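Local coordinates for protein adenylation domain (Streptomyces sp., PDB 5N9X) that is an adenylation domain of the AMP-binding (ANL) enzyme family that holds adenosine-5'-triphosphate and threonine, at residues 48-51 / 52-56; 189-192 / 193-197; 235-238 / 239-243; 486-489 / 490-494. All coordinates share one frame; numbering follows the deposited sequence.

In the fold
The four contacts are all local and come one after another along the chain: 48-51 / 52-56 in the first half of helix 46-62, 189-192 / 193-197 at the end of helix 181-191, then 235-238 / 239-243 at the start of helix 239-248, and 486-489 / 490-494 at the end of helix 482-492. Interactions 1, 2 and 3 belong to the AMP-binding family region, their centres about 28 to 32 Å apart. Interaction 4 lies in the C-terminal family region, about 60 Å from interaction 1 between centres and on the opposite side of the chain's centre. One contact thus lies within a helix, one at a helix start and two at helix ends.

Interaction 1: 48-51 / 52-56; sequences LLHS and WAEGL
Trp-52 opens the second segment of this continuous helix by giving its N-H to Leu-48 O at 2.9 Å, the i to i+4 bond of a regular alpha-helix. Its indole stands with CG anti to the backbone N (chi1 -175°), and the six-membered ring is approached obliquely by a methyl: Leu-49 CD1 lies 4.4 Å from Trp-52 CE3. The large ring suits a buried face of the helix, while its one polar atom, NE1, is satisfied by Val-139 O. Ala-53 follows, bonded from N to Leu-49 O; its small methyl meets Leu-86 of helix 79-90, a place where a short side chain fits. Glu-54 continues the pattern, N to His-50 O at 3.0 Å. Its chain folds back at chi2 (-62°), bringing CG over one face of the His-50 imidazole, 4.0 Å from the ring centroid and toward the rim: a CH-pi contact. The carboxylate plane is turned 38° from the ring, and OE2 approaches NE2 at an angle too poor for a hydrogen bond. The acid's firmer partner is Arg-90, which forms a salt bridge with OE1. Gly-55 N reaches Ser-51 O in the last bond between the two segments. Leu-49, Trp-52 and Ala-53 pack on helix 79-90, Leu-49 also meets strand 35-39 and Phe-24 of helix 20-30, and His-50 rests on Ala-28 of that same helix.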
ATOM      1  N   LEU A  48      11.045  16.627  20.840  1.00 19.24           N
ATOM      2  CA  LEU A  48       9.960  17.616  20.744  1.00 28.60           C
ATOM      3  C   LEU A  48       8.671  17.019  20.158  1.00 20.12           C
ATOM      4  O   LEU A  48       7.570  17.356  20.606  1.00 23.66           O
ATOM      5  CB  LEU A  48      10.418  18.847  19.936  1.00 26.75           C
ATOM      6  CG  LEU A  48       9.332  19.889  19.598  1.00 34.11           C
ATOM      7  CD1 LEU A  48       8.854  20.714  20.806  1.00 23.60           C
ATOM      8  CD2 LEU A  48       9.814  20.825  18.450  1.00 30.19           C
ATOM      9  N   LEU A  49       8.807  16.137  19.170  1.00 19.80           N
ATOM     10  CA  LEU A  49       7.668  15.359  18.682  1.00 15.68           C
ATOM     11  C   LEU A  49       7.013  14.571  19.836  1.00 15.91           C
ATOM     12  O   LEU A  49       5.785  14.571  19.983  1.00 14.61           O
ATOM     13  CB  LEU A  49       8.102  14.417  17.548  1.00 13.63           C
ATOM     14  CG  LEU A  49       7.004  13.599  16.835  1.00 14.88           C
ATOM     15  CD1 LEU A  49       5.734  14.438  16.528  1.00 14.16           C
ATOM     16  CD2 LEU A  49       7.512  12.900  15.576  1.00 13.37           C
ATOM     17  N   HIS A  50       7.836  13.932  20.667  1.00 14.67           N
ATOM     18  CA  HIS A  50       7.326  13.199  21.814  1.00 13.80           C
ATOM     19  C   HIS A  50       6.545  14.097  22.771  1.00 20.75           C
ATOM     20  O   HIS A  50       5.460  13.733  23.230  1.00 19.81           O
ATOM     21  CB  HIS A  50       8.449  12.503  22.567  1.00 16.11           C
ATOM     22  CG  HIS A  50       7.955  11.590  23.642  1.00 22.51           C
ATOM     23  ND1 HIS A  50       7.984  11.925  24.981  1.00 24.04           N
ATOM     24  CD2 HIS A  50       7.386  10.361  23.572  1.00 18.08           C
ATOM     25  CE1 HIS A  50       7.474  10.932  25.689  1.00 23.79           C
ATOM     26  NE2 HIS A  50       7.103   9.972  24.859  1.00 22.92           N
ATOM     27  N   SER A  51       7.098  15.271  23.068  1.00 19.18           N
ATOM     28  CA  SER A  51       6.398  16.251  23.887  1.00 19.82           C
ATOM     29  C   SER A  51       5.035  16.659  23.337  1.00 16.17           C
ATOM     30  O   SER A  51       4.043  16.692  24.061  1.00 16.86           O
ATOM     31  CB  SER A  51       7.250  17.507  24.053  1.00 15.24           C
ATOM     32  OG  SER A  51       8.005  17.410  25.231  1.00 31.77           O
ATOM     33  N   TRP A  52       5.028  17.005  22.057  1.00 16.36           N
ATOM     34  CA  TRP A  52       3.854  17.476  21.346  1.00 15.25           C
ATOM     35  C   TRP A  52       2.766  16.390  21.430  1.00 23.58           C
ATOM     36  O   TRP A  52       1.608  16.651  21.807  1.00 22.25           O
ATOM     37  CB  TRP A  52       4.282  17.800  19.906  1.00 16.85           C
ATOM     38  CG  TRP A  52       3.276  18.414  18.989  1.00 21.86           C
ATOM     39  CD1 TRP A  52       1.985  18.765  19.282  1.00 22.42           C
ATOM     40  CD2 TRP A  52       3.501  18.810  17.626  1.00 15.24           C
ATOM     41  NE1 TRP A  52       1.389  19.322  18.173  1.00 20.42           N
ATOM     42  CE2 TRP A  52       2.301  19.362  17.146  1.00 15.52           C
ATOM     43  CE3 TRP A  52       4.602  18.735  16.764  1.00 18.26           C
ATOM     44  CZ2 TRP A  52       2.172  19.854  15.835  1.00 18.10           C
ATOM     45  CZ3 TRP A  52       4.468  19.207  15.456  1.00 14.13           C
ATOM     46  CH2 TRP A  52       3.269  19.759  15.009  1.00 22.35           C
ATOM     47  N   ALA A  53       3.177  15.155  21.146  1.00 19.24           N
ATOM     48  CA  ALA A  53       2.272  14.017  21.112  1.00 21.99           C
ATOM     49  C   ALA A  53       1.653  13.686  22.470  1.00 15.49           C
ATOM     50  O   ALA A  53       0.456  13.437  22.556  1.00 23.10           O
ATOM     51  CB  ALA A  53       3.012  12.790  20.551  1.00 20.37           C
ATOM     52  N   GLU A  54       2.466  13.654  23.520  1.00 16.81           N
ATOM     53  CA  GLU A  54       1.931  13.522  24.882  1.00 28.42           C
ATOM     54  C   GLU A  54       0.877  14.587  25.196  1.00 30.78           C
ATOM     55  O   GLU A  54      -0.199  14.278  25.745  1.00 20.36           O
ATOM     56  CB  GLU A  54       3.053  13.595  25.929  1.00 19.90           C
ATOM     57  CG  GLU A  54       4.057  12.448  25.861  1.00 23.96           C
ATOM     58  CD  GLU A  54       3.381  11.104  26.122  1.00 33.21           C
ATOM     59  OE1 GLU A  54       2.510  11.051  27.026  1.00 25.20           O
ATOM     60  OE2 GLU A  54       3.728  10.111  25.437  1.00 29.14           O
ATOM     61  N   GLY A  55       1.186  15.835  24.850  1.00 23.51           N
ATOM     62  CA  GLY A  55       0.222  16.905  25.010  1.00 23.70           C
ATOM     63  C   GLY A  55      -1.060  16.676  24.223  1.00 29.37           C
ATOM     64  O   GLY A  55      -2.159  16.921  24.733  1.00 38.40           O
ATOM     65  N   LEU A  56      -0.940  16.212  22.980  1.00 24.37           N
ATOM     66  CA  LEU A  56      -2.127  16.026  22.154  1.00 22.17           C
ATOM     67  C   LEU A  56      -3.002  14.940  22.743  1.00 21.77           C
ATOM     68  O   LEU A  56      -4.224  14.982  22.639  1.00 24.52           O
ATOM     69  CB  LEU A  56      -1.755  15.675  20.710  1.00 21.04           C
ATOM     70  CG  LEU A  56      -1.440  16.859  19.798  1.00 28.99           C
ATOM     71  CD1 LEU A  56      -0.499  16.476  18.645  1.00 22.12           C
ATOM     72  CD2 LEU A  56      -2.717  17.484  19.282  1.00 23.95           C
TER

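Interaction 2: 189-192 / 193-197; sequences EACS and RLFSF
Cys-191 and Phe-195 form a Cys sulfur-aromatic contact where helix 181-191 gives way to the loop leading to strand 202-205, a C-terminal helix end in the AMP-binding fold. Backbone bonds shape the exit. Cys-191 O takes the N-H of Phe-195 at 3.2 Å, with the donor nearly in line with the carbonyl, and a weak bond from Leu-194 N. Ser-192 N bonds to Glu-189 O, and its hydroxyl gives the same oxygen a weak bond; a small polar residue thus suits this exposed turn. A water accepts from Arg-193 N at 3.0 Å; its link to Ala-190 O is too short to be trusted and remains doubtful.

Apolar contacts lie on the buried side. Phe-195 holds CG beside its own backbone N (chi1 -77°), which sets the ring next to Cys-191; there it also meets Tyr-280 and Phe-322 edge-to-face, with Ile-308 and Met-310 of strand 306-310 alongside. A bulky aromatic suits this apolar site, and the compact cysteine fits beside it. The sulfur is at the ring's edge rather than above it: Cys-191 SG lies 5.3 Å from the Phe-195 centroid, 80° off the ring normal, while Cys-191 CB touches Phe-195 CD2 at 4.0 Å.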
ATOM      1  N   GLU A 189       9.198  -6.795  13.786  1.00 14.37           N
ATOM      2  CA  GLU A 189       9.991  -7.935  14.246  1.00 17.97           C
ATOM      3  C   GLU A 189      10.270  -8.941  13.102  1.00 19.47           C
ATOM      4  O   GLU A 189      11.397  -9.394  12.951  1.00 16.71           O
ATOM      5  CB  GLU A 189       9.340  -8.636  15.443  1.00 19.06           C
ATOM      6  CG  GLU A 189      10.362  -9.341  16.362  1.00 31.86           C
ATOM      7  CD  GLU A 189      11.322  -8.363  17.085  1.00 42.39           C
ATOM      8  OE1 GLU A 189      10.830  -7.406  17.726  1.00 35.00           O
ATOM      9  OE2 GLU A 189      12.569  -8.554  17.008  1.00 36.79           O
ATOM     10  N   ALA A 190       9.275  -9.258  12.281  1.00 14.72           N
ATOM     11  CA  ALA A 190       9.495 -10.198  11.178  1.00 19.84           C
ATOM     12  C   ALA A 190      10.613  -9.730  10.223  1.00 24.70           C
ATOM     13  O   ALA A 190      11.310 -10.552   9.609  1.00 18.05           O
ATOM     14  CB  ALA A 190       8.205 -10.414  10.400  1.00 14.10           C
ATOM     15  N   CYS A 191      10.764  -8.410  10.113  1.00 19.21           N
ATOM     16  CA  CYS A 191      11.660  -7.787   9.147  1.00 17.38           C
ATOM     17  C   CYS A 191      13.042  -7.453   9.711  1.00 16.39           C
ATOM     18  O   CYS A 191      13.948  -7.066   8.978  1.00 21.76           O
ATOM     19  CB  CYS A 191      11.021  -6.511   8.626  1.00 16.41           C
ATOM     20  SG  CYS A 191       9.698  -6.787   7.484  1.00 16.27           S
ATOM     21  N   SER A 192      13.170  -7.592  11.024  1.00 21.14           N
ATOM     22  CA  SER A 192      14.363  -7.225  11.781  1.00 26.16           C
ATOM     23  C   SER A 192      15.671  -7.809  11.234  1.00 26.97           C
ATOM     24  O   SER A 192      16.713  -7.158  11.281  1.00 21.09           O
ATOM     25  CB  SER A 192      14.180  -7.662  13.227  1.00 22.22           C
ATOM     26  OG  SER A 192      14.605  -9.006  13.375  1.00 23.84           O
ATOM     27  N   ARG A 193      15.606  -9.039  10.726  1.00 25.46           N
ATOM     28  CA  ARG A 193      16.789  -9.717  10.202  1.00 26.57           C
ATOM     29  C   ARG A 193      16.939  -9.700   8.677  1.00 30.56           C
ATOM     30  O   ARG A 193      18.041  -9.900   8.163  1.00 36.74           O
ATOM     31  CB  ARG A 193      16.821 -11.165  10.703  1.00 32.94           C
ATOM     32  CG  ARG A 193      17.419 -11.300  12.092  1.00 37.73           C
ATOM     33  CD  ARG A 193      17.290 -12.708  12.648  1.00 40.06           C
ATOM     34  NE  ARG A 193      17.999 -12.868  13.919  1.00 53.34           N
ATOM     35  CZ  ARG A 193      17.629 -13.712  14.885  1.00 59.92           C
ATOM     36  NH1 ARG A 193      16.549 -14.469  14.733  1.00 65.14           N
ATOM     37  NH2 ARG A 193      18.331 -13.801  16.008  1.00 58.56           N
ATOM     38  N   LEU A 194      15.860  -9.470   7.942  1.00 22.34           N
ATOM     39  CA  LEU A 194      15.975  -9.423   6.486  1.00 23.67           C
ATOM     40  C   LEU A 194      16.444  -8.059   5.966  1.00 16.84           C
ATOM     41  O   LEU A 194      17.033  -7.953   4.893  1.00 15.24           O
ATOM     42  CB  LEU A 194      14.646  -9.798   5.830  1.00 19.43           C
ATOM     43  CG  LEU A 194      14.216 -11.260   5.999  1.00 28.13           C
ATOM     44  CD1 LEU A 194      12.700 -11.408   5.827  1.00 17.38           C
ATOM     45  CD2 LEU A 194      14.956 -12.164   5.027  1.00 17.09           C
ATOM     46  N   PHE A 195      16.150  -7.015   6.722  1.00 21.65           N
ATOM     47  CA  PHE A 195      16.567  -5.673   6.362  1.00 16.47           C
ATOM     48  C   PHE A 195      17.661  -5.304   7.355  1.00 21.58           C
ATOM     49  O   PHE A 195      17.680  -5.835   8.470  1.00 21.73           O
ATOM     50  CB  PHE A 195      15.401  -4.672   6.468  1.00 12.15           C
ATOM     51  CG  PHE A 195      14.394  -4.713   5.327  1.00 16.02           C
ATOM     52  CD1 PHE A 195      14.633  -4.049   4.133  1.00 13.52           C
ATOM     53  CD2 PHE A 195      13.168  -5.359   5.484  1.00 17.23           C
ATOM     54  CE1 PHE A 195      13.686  -4.057   3.104  1.00 12.49           C
ATOM     55  CE2 PHE A 195      12.212  -5.365   4.453  1.00 12.49           C
ATOM     56  CZ  PHE A 195      12.480  -4.719   3.267  1.00 11.16           C
ATOM     57  N   SER A 196      18.535  -4.374   6.985  1.00 17.39           N
ATOM     58  CA  SER A 196      19.465  -3.778   7.952  1.00 19.99           C
ATOM     59  C   SER A 196      19.191  -2.281   8.166  1.00 19.40           C
ATOM     60  O   SER A 196      19.785  -1.430   7.495  1.00 22.32           O
ATOM     61  CB  SER A 196      20.902  -4.001   7.480  1.00 22.64           C
ATOM     62  OG  SER A 196      21.834  -3.405   8.359  1.00 26.77           O
ATOM     63  N   PHE A 197      18.281  -1.970   9.085  1.00 16.42           N
ATOM     64  CA  PHE A 197      17.916  -0.583   9.393  1.00 15.50           C
ATOM     65  C   PHE A 197      18.675   0.015  10.578  1.00 15.54           C
ATOM     66  O   PHE A 197      18.955  -0.666  11.557  1.00 20.06           O
ATOM     67  CB  PHE A 197      16.405  -0.483   9.674  1.00 10.19           C
ATOM     68  CG  PHE A 197      15.551  -0.906   8.518  1.00 14.68           C
ATOM     69  CD1 PHE A 197      15.819  -0.425   7.236  1.00 12.29           C
ATOM     70  CD2 PHE A 197      14.464  -1.748   8.701  1.00 11.04           C
ATOM     71  CE1 PHE A 197      15.040  -0.803   6.155  1.00 13.59           C
ATOM     72  CE2 PHE A 197      13.669  -2.119   7.624  1.00 13.45           C
ATOM     73  CZ  PHE A 197      13.957  -1.653   6.351  1.00 10.26           C
TER
HETATM   74  O   HOH W   1      13.693 -11.098   9.561  1.00 21.57           O

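Interaction 3: 235-238 / 239-243; sequences TART and PVETA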
ATOM      1  N   THR A 235       0.673  18.705  -6.105  1.00 54.79           N
ATOM      2  CA  THR A 235       0.241  17.774  -7.155  1.00 56.92           C
ATOM      3  C   THR A 235       0.882  18.083  -8.505  1.00 51.91           C
ATOM      4  O   THR A 235       0.815  17.282  -9.441  1.00 47.71           O
ATOM      5  CB  THR A 235      -1.296  17.784  -7.323  1.00 51.73           C
ATOM      6  OG1 THR A 235      -1.766  19.135  -7.335  1.00 47.36           O
ATOM      7  CG2 THR A 235      -1.952  17.061  -6.161  1.00 57.60           C
ATOM      8  N   ALA A 236       1.502  19.254  -8.596  1.00 51.78           N
ATOM      9  CA  ALA A 236       2.201  19.665  -9.808  1.00 56.93           C
ATOM     10  C   ALA A 236       3.692  19.314  -9.733  1.00 58.38           C
ATOM     11  O   ALA A 236       4.470  19.652 -10.639  1.00 50.26           O
ATOM     12  CB  ALA A 236       2.015  21.161 -10.049  1.00 51.41           C
ATOM     13  N   ARG A 237       4.089  18.643  -8.652  1.00 56.64           N
ATOM     14  CA  ARG A 237       5.446  18.115  -8.565  1.00 48.46           C
ATOM     15  C   ARG A 237       5.585  16.991  -9.586  1.00 41.95           C
ATOM     16  O   ARG A 237       4.706  16.136  -9.705  1.00 45.28           O
ATOM     17  CB  ARG A 237       5.775  17.625  -7.150  1.00 45.78           C
ATOM     18  CG  ARG A 237       6.768  16.462  -7.101  1.00 51.23           C
ATOM     19  CD  ARG A 237       7.240  16.197  -5.683  1.00 48.31           C
ATOM     20  NE  ARG A 237       6.167  16.442  -4.735  1.00 51.44           N
ATOM     21  CZ  ARG A 237       6.257  17.272  -3.703  1.00 54.30           C
ATOM     22  NH1 ARG A 237       7.376  17.949  -3.473  1.00 56.98           N
ATOM     23  NH2 ARG A 237       5.217  17.432  -2.906  1.00 56.50           N
ATOM     24  N   THR A 238       6.674  17.020 -10.341  1.00 40.38           N
ATOM     25  CA  THR A 238       6.940  16.017 -11.363  1.00 35.11           C
ATOM     26  C   THR A 238       7.696  14.845 -10.752  1.00 34.42           C
ATOM     27  O   THR A 238       8.185  14.952  -9.622  1.00 40.86           O
ATOM     28  CB  THR A 238       7.740  16.624 -12.529  1.00 36.01           C
ATOM     29  OG1 THR A 238       8.736  17.518 -12.010  1.00 37.29           O
ATOM     30  CG2 THR A 238       6.815  17.401 -13.448  1.00 33.99           C
ATOM     31  N   PRO A 239       7.769  13.709 -11.473  1.00 31.67           N
ATOM     32  CA  PRO A 239       8.674  12.637 -11.056  1.00 30.84           C
ATOM     33  C   PRO A 239      10.100  13.148 -10.948  1.00 26.79           C
ATOM     34  O   PRO A 239      10.862  12.707 -10.088  1.00 22.82           O
ATOM     35  CB  PRO A 239       8.558  11.616 -12.188  1.00 27.70           C
ATOM     36  CG  PRO A 239       7.195  11.811 -12.701  1.00 26.52           C
ATOM     37  CD  PRO A 239       6.975  13.304 -12.645  1.00 25.71           C
ATOM     38  N   VAL A 240      10.439  14.077 -11.836  1.00 27.24           N
ATOM     39  CA  VAL A 240      11.769  14.656 -11.888  1.00 28.67           C
ATOM     40  C   VAL A 240      12.083  15.401 -10.584  1.00 31.44           C
ATOM     41  O   VAL A 240      13.188  15.289 -10.044  1.00 25.79           O
ATOM     42  CB  VAL A 240      11.907  15.598 -13.105  1.00 32.40           C
ATOM     43  CG1 VAL A 240      13.287  16.233 -13.147  1.00 25.93           C
ATOM     44  CG2 VAL A 240      11.632  14.828 -14.402  1.00 33.81           C
ATOM     45  N   GLU A 241      11.099  16.138 -10.070  1.00 32.29           N
ATOM     46  CA  GLU A 241      11.247  16.839  -8.795  1.00 31.56           C
ATOM     47  C   GLU A 241      11.345  15.851  -7.635  1.00 26.97           C
ATOM     48  O   GLU A 241      12.074  16.058  -6.669  1.00 27.28           O
ATOM     49  CB  GLU A 241      10.074  17.801  -8.580  1.00 34.18           C
ATOM     50  CG  GLU A 241      10.328  19.214  -9.095  1.00 42.62           C
ATOM     51  CD  GLU A 241       9.148  19.790  -9.862  1.00 42.45           C
ATOM     52  OE1 GLU A 241       8.044  19.204  -9.807  1.00 45.75           O
ATOM     53  OE2 GLU A 241       9.322  20.840 -10.512  1.00 36.57           O
ATOM     54  N   THR A 242      10.585  14.775  -7.745  1.00 30.44           N
ATOM     55  CA  THR A 242      10.580  13.721  -6.756  1.00 26.15           C
ATOM     56  C   THR A 242      11.963  13.099  -6.702  1.00 28.11           C
ATOM     57  O   THR A 242      12.580  12.977  -5.636  1.00 26.19           O
ATOM     58  CB  THR A 242       9.517  12.663  -7.108  1.00 31.25           C
ATOM     59  OG1 THR A 242       8.226  13.279  -7.083  1.00 27.84           O
ATOM     60  CG2 THR A 242       9.573  11.470  -6.158  1.00 20.43           C
ATOM     61  N   ALA A 243      12.450  12.707  -7.870  1.00 26.25           N
ATOM     62  CA  ALA A 243      13.821  12.237  -7.984  1.00 31.01           C
ATOM     63  C   ALA A 243      14.809  13.220  -7.330  1.00 21.41           C
ATOM     64  O   ALA A 243      15.703  12.807  -6.604  1.00 19.64           O
ATOM     65  CB  ALA A 243      14.178  12.005  -9.450  1.00 19.28           C
TER
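Thr-238 has an extended backbone and stands at the N-cap, so the loop 235-238 turns directly into the helix that Pro-239 begins. The first helical bond across the junction runs from Thr-242 N to Thr-238 O at 3.1 Å. Proline suits the first turn, where its missing N-H costs no helical bond.

Side chains complete a capping box. Glu-241, bent at chi2 (136°), swings its carboxylate back so that OE1 accepts from Thr-238 N at 2.6 Å, meeting that N-H on its anti side and 29° out of the carboxylate plane. In return Thr-238 OG1 accepts a weak bond from Glu-241 N and gives a weak one to OE1. Threonine and glutamate are apt here, because they offer acceptors to N-H groups at the helix start, firmly for Thr-238 N and weakly for Glu-241 N.

Thr-242 OG1 adds a second grip on Thr-238 O at 3.0 Å, reaching it from the face opposite to the one used by Thr-242 N. The same hydroxyl lies 3.4 Å from Arg-237 CD, and the side chains of Arg-237 and Thr-242 cross at about a right angle.

On the fold's side, Val-240 and Ala-243 pack on helix 258-271, while Trp-234 lies against Glu-241 and Phe-206 against Thr-242.

Interaction 4: 486-489 / 490-494; sequences RAHV and KTVLP
The imidazole of His-488 carries Val-492 CG2 over one face, 4.1 Å from the ring centroid and 25° off its normal, a CH-pi contact placed toward the rim. NE2 is the ring atom nearest to that methyl, at 3.8 Å. The ring gets there because CG lies anti to the backbone N (chi1 168°), while Val-492, one turn later and beta-branched, holds CG2 beside its own backbone N and so reaches the ring face. The same imidazole meets His-445 edge-to-face.

The backbone marks the weakly bonded end of helix 482-492 in the C-terminal family region. Lys-490 N still bonds to Arg-486 O in the i to i+4 manner, but Thr-491 N turns to His-488 O at 3.0 Å, an i to i+3 bond of the 3-10 type, and approaches well above the carbonyl plane. Val-489 O then takes a weak bond from Val-492 N and a better one, at 3.1 Å, from Leu-493 N, after which Leu-493 adopts an extended backbone and Pro-494 follows in the loop.

On the inward side Val-489 CG1 touches Leu-493 CD1 at 4.0 Å, their side chains set at a slant. Branched apolar residues suit this face, since both lean on helix 435-443 and Val-489 also meets Tyr-502 of strand 501-505. Lys-490 and Thr-491 take exposed positions that suit polar chains, and Arg-486 sends NH2 to Ser-500 O.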
ATOM      1  N   ARG A 486      -4.602  -2.951 -31.848  1.00 29.13           N
ATOM      2  CA  ARG A 486      -5.399  -4.120 -32.179  1.00 24.34           C
ATOM      3  C   ARG A 486      -4.627  -5.043 -33.129  1.00 27.98           C
ATOM      4  O   ARG A 486      -4.565  -6.257 -32.915  1.00 31.70           O
ATOM      5  CB  ARG A 486      -6.726  -3.655 -32.789  1.00 26.11           C
ATOM      6  CG  ARG A 486      -7.641  -4.712 -33.341  1.00 26.28           C
ATOM      7  CD  ARG A 486      -8.863  -4.062 -34.001  1.00 38.02           C
ATOM      8  NE  ARG A 486      -9.745  -3.363 -33.063  1.00 26.97           N
ATOM      9  CZ  ARG A 486     -10.701  -3.945 -32.346  1.00 30.51           C
ATOM     10  NH1 ARG A 486     -10.907  -5.249 -32.433  1.00 31.88           N
ATOM     11  NH2 ARG A 486     -11.448  -3.221 -31.533  1.00 28.42           N
ATOM     12  N   ALA A 487      -4.026  -4.456 -34.162  1.00 26.13           N
ATOM     13  CA  ALA A 487      -3.212  -5.200 -35.127  1.00 27.11           C
ATOM     14  C   ALA A 487      -2.027  -5.892 -34.470  1.00 26.04           C
ATOM     15  O   ALA A 487      -1.698  -7.017 -34.814  1.00 23.10           O
ATOM     16  CB  ALA A 487      -2.712  -4.271 -36.228  1.00 24.60           C
ATOM     17  N   HIS A 488      -1.383  -5.200 -33.530  1.00 29.39           N
ATOM     18  CA  HIS A 488      -0.260  -5.775 -32.783  1.00 28.76           C
ATOM     19  C   HIS A 488      -0.650  -6.930 -31.866  1.00 30.57           C
ATOM     20  O   HIS A 488       0.038  -7.946 -31.803  1.00 33.89           O
ATOM     21  CB  HIS A 488       0.437  -4.700 -31.949  1.00 28.18           C
ATOM     22  CG  HIS A 488       1.408  -5.253 -30.953  1.00 38.47           C
ATOM     23  ND1 HIS A 488       2.662  -5.713 -31.304  1.00 35.49           N
ATOM     24  CD2 HIS A 488       1.307  -5.424 -29.612  1.00 30.67           C
ATOM     25  CE1 HIS A 488       3.286  -6.144 -30.224  1.00 32.77           C
ATOM     26  NE2 HIS A 488       2.490  -5.978 -29.185  1.00 30.99           N
ATOM     27  N   VAL A 489      -1.741  -6.751 -31.132  1.00 34.01           N
ATOM     28  CA  VAL A 489      -2.222  -7.740 -30.183  1.00 30.47           C
ATOM     29  C   VAL A 489      -2.706  -9.033 -30.869  1.00 35.07           C
ATOM     30  O   VAL A 489      -2.651 -10.124 -30.274  1.00 29.40           O
ATOM     31  CB  VAL A 489      -3.336  -7.101 -29.321  1.00 34.04           C
ATOM     32  CG1 VAL A 489      -4.165  -8.131 -28.590  1.00 31.76           C
ATOM     33  CG2 VAL A 489      -2.719  -6.105 -28.338  1.00 28.22           C
ATOM     34  N   LYS A 490      -3.159  -8.918 -32.127  1.00 32.41           N
ATOM     35  CA  LYS A 490      -3.534 -10.098 -32.922  1.00 34.62           C
ATOM     36  C   LYS A 490      -2.338 -11.021 -33.148  1.00 34.13           C
ATOM     37  O   LYS A 490      -2.514 -12.185 -33.499  1.00 41.98           O
ATOM     38  CB  LYS A 490      -4.130  -9.739 -34.298  1.00 33.34           C
ATOM     39  CG  LYS A 490      -5.529  -9.177 -34.295  1.00 32.24           C
ATOM     40  CD  LYS A 490      -6.442  -9.928 -35.256  1.00 40.29           C
ATOM     41  CE  LYS A 490      -7.784 -10.177 -34.565  1.00 35.24           C
ATOM     42  NZ  LYS A 490      -8.552 -11.341 -35.107  1.00 47.43           N
ATOM     43  N   THR A 491      -1.135 -10.490 -32.968  1.00 29.01           N
ATOM     44  CA  THR A 491       0.096 -11.271 -33.015  1.00 30.48           C
ATOM     45  C   THR A 491       0.293 -12.083 -31.752  1.00 36.54           C
ATOM     46  O   THR A 491       0.628 -13.271 -31.797  1.00 37.98           O
ATOM     47  CB  THR A 491       1.320 -10.359 -33.192  1.00 31.70           C
ATOM     48  OG1 THR A 491       1.236  -9.703 -34.460  1.00 38.07           O
ATOM     49  CG2 THR A 491       2.639 -11.146 -33.073  1.00 37.91           C
ATOM     50  N   VAL A 492       0.073 -11.423 -30.620  1.00 31.08           N
ATOM     51  CA  VAL A 492       0.530 -11.903 -29.329  1.00 24.49           C
ATOM     52  C   VAL A 492      -0.438 -12.873 -28.672  1.00 25.06           C
ATOM     53  O   VAL A 492      -0.032 -13.755 -27.920  1.00 30.88           O
ATOM     54  CB  VAL A 492       0.762 -10.702 -28.388  1.00 28.16           C
ATOM     55  CG1 VAL A 492       1.789 -11.040 -27.318  1.00 23.96           C
ATOM     56  CG2 VAL A 492       1.232  -9.512 -29.188  1.00 24.10           C
ATOM     57  N   LEU A 493      -1.723 -12.705 -28.939  1.00 27.05           N
ATOM     58  CA  LEU A 493      -2.737 -13.429 -28.174  1.00 33.28           C
ATOM     59  C   LEU A 493      -3.643 -14.288 -29.025  1.00 20.22           C
ATOM     60  O   LEU A 493      -3.927 -13.955 -30.162  1.00 23.68           O
ATOM     61  CB  LEU A 493      -3.610 -12.443 -27.402  1.00 27.41           C
ATOM     62  CG  LEU A 493      -2.946 -11.708 -26.254  1.00 33.93           C
ATOM     63  CD1 LEU A 493      -3.982 -10.788 -25.600  1.00 32.64           C
ATOM     64  CD2 LEU A 493      -2.335 -12.681 -25.250  1.00 26.94           C
ATOM     65  N   PRO A 494      -4.142 -15.381 -28.457  1.00 25.75           N
ATOM     66  CA  PRO A 494      -5.234 -16.059 -29.170  1.00 30.62           C
ATOM     67  C   PRO A 494      -6.491 -15.177 -29.297  1.00 31.28           C
ATOM     68  O   PRO A 494      -6.675 -14.224 -28.524  1.00 24.76           O
ATOM     69  CB  PRO A 494      -5.476 -17.315 -28.324  1.00 20.87           C
ATOM     70  CG  PRO A 494      -4.985 -16.944 -26.944  1.00 26.58           C
ATOM     71  CD  PRO A 494      -3.837 -16.000 -27.155  1.00 24.25           C
TER